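Local coordinates for nuclear protein localization protein 4 homolog (Drosophila melanogaster, PDB 4RV0) that binds ubiquitin and may help a complex deliver ubiquitinated, misfolded proteins from the ER to the cytoplasm for degradation by the proteasome, at residues S37-A41 against L42-G46. Numbering follows the deposited sequence.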
# COMPACT_ATOMS: atom_id res chain seq x y z
N SER B 37 17.95 1.16 14.91
CA SER B 37 17.91 0.62 13.56
C SER B 37 17.14 1.55 12.61
O SER B 37 17.58 1.80 11.48
CB SER B 37 17.26 -0.77 13.56
OG SER B 37 18.00 -1.66 14.36
N VAL B 38 16.00 2.05 13.07
CA VAL B 38 15.22 2.97 12.26
C VAL B 38 15.98 4.26 11.97
O VAL B 38 16.01 4.72 10.83
CB VAL B 38 13.85 3.25 12.89
CG1 VAL B 38 13.12 4.31 12.10
CG2 VAL B 38 13.03 1.96 12.95
N GLN B 39 16.63 4.80 13.00
CA GLN B 39 17.40 6.03 12.87
C GLN B 39 18.49 5.95 11.81
O GLN B 39 18.67 6.87 11.02
CB GLN B 39 18.03 6.39 14.23
CG GLN B 39 19.07 7.51 14.20
CD GLN B 39 18.47 8.88 13.92
OE1 GLN B 39 17.25 9.04 13.93
NE2 GLN B 39 19.32 9.88 13.75
N ASN B 40 19.21 4.83 11.82
CA ASN B 40 20.27 4.58 10.86
C ASN B 40 19.76 4.34 9.43
O ASN B 40 20.47 4.58 8.47
CB ASN B 40 21.11 3.39 11.34
CG ASN B 40 21.87 3.70 12.63
OD1 ASN B 40 22.13 4.86 12.95
ND2 ASN B 40 22.25 2.65 13.36
N ALA B 41 18.54 3.83 9.31
CA ALA B 41 17.95 3.52 8.00
C ALA B 41 17.24 4.73 7.37
O ALA B 41 17.04 4.78 6.15
CB ALA B 41 17.00 2.35 8.13
N LEU B 42 16.80 5.66 8.20
CA LEU B 42 16.00 6.79 7.74
C LEU B 42 16.67 8.13 8.01
O LEU B 42 17.54 8.25 8.88
CB LEU B 42 14.64 6.79 8.43
CG LEU B 42 13.67 5.65 8.11
CD1 LEU B 42 12.37 5.84 8.89
CD2 LEU B 42 13.40 5.55 6.61
N LYS B 43 16.25 9.14 7.26
CA LYS B 43 16.64 10.51 7.52
C LYS B 43 15.58 11.16 8.40
O LYS B 43 14.69 11.83 7.89
CB LYS B 43 16.84 11.33 6.24
CG LYS B 43 17.42 12.73 6.53
CD LYS B 43 17.31 13.69 5.35
CE LYS B 43 17.88 15.07 5.71
NZ LYS B 43 19.28 15.24 5.22
N VAL B 44 15.62 10.91 9.70
CA VAL B 44 14.65 11.54 10.60
C VAL B 44 15.25 12.24 11.82
O VAL B 44 16.39 12.02 12.20
CB VAL B 44 13.63 10.51 11.11
CG1 VAL B 44 12.72 10.03 9.97
CG2 VAL B 44 14.34 9.34 11.77
N ASP B 45 14.43 13.10 12.41
CA ASP B 45 14.73 13.81 13.66
C ASP B 45 13.95 13.06 14.73
O ASP B 45 13.63 11.89 14.54
CB ASP B 45 14.28 15.26 13.56
CG ASP B 45 15.23 16.11 12.70
OD1 ASP B 45 16.39 15.69 12.51
OD2 ASP B 45 14.81 17.17 12.20
N GLY B 46 13.70 13.70 15.88
CA GLY B 46 12.87 13.10 16.91
C GLY B 46 11.61 12.41 16.41
O GLY B 46 10.71 13.05 15.90
O HOH W 1 16.10 10.46 15.63
O HOH W 2 18.31 12.35 14.35
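V38 and L42 make a local i to i+4 contact at the C-terminal end of helix 31-41, the main helix of the ubiquitin-like, beta-grasp domain at the N-terminal end of Npl4, where the chain turns off toward strand 48-50. L42, where the backbone first departs from helical geometry, still gives its N-H to V38 O, with N and O 2.9 Å apart. The bond is bent at the hydrogen (133°), although the donor lies nearly in line with the V38 carbonyl. The L42 chain lies alongside that of V38, and L42 CD1 rests against V38 CG1 at 3.6 Å. V38 carries CG1 anti to its backbone N (chi1 174°), the branch that meets the leucine. Both side chains also touch L79 of strand 76-80, so the helix end packs onto the sheet. With L42 cut back to an alanine, V38 CG1 would probably lose its apolar neighbour and a gap would be likely to open beside L79.

On the surface, Q39 reaches from the helix toward the outgoing loop, a kink at its second torsion (chi2 70°) turning the amide alongside V44. Q39 OE1 comes to 3.6 Å from V44 CG2, and two waters extend the link. One donates to Q39 OE1 and, weakly, to D45 O; the other accepts from Q39 NE2 and donates to V44 O at 2.9 Å.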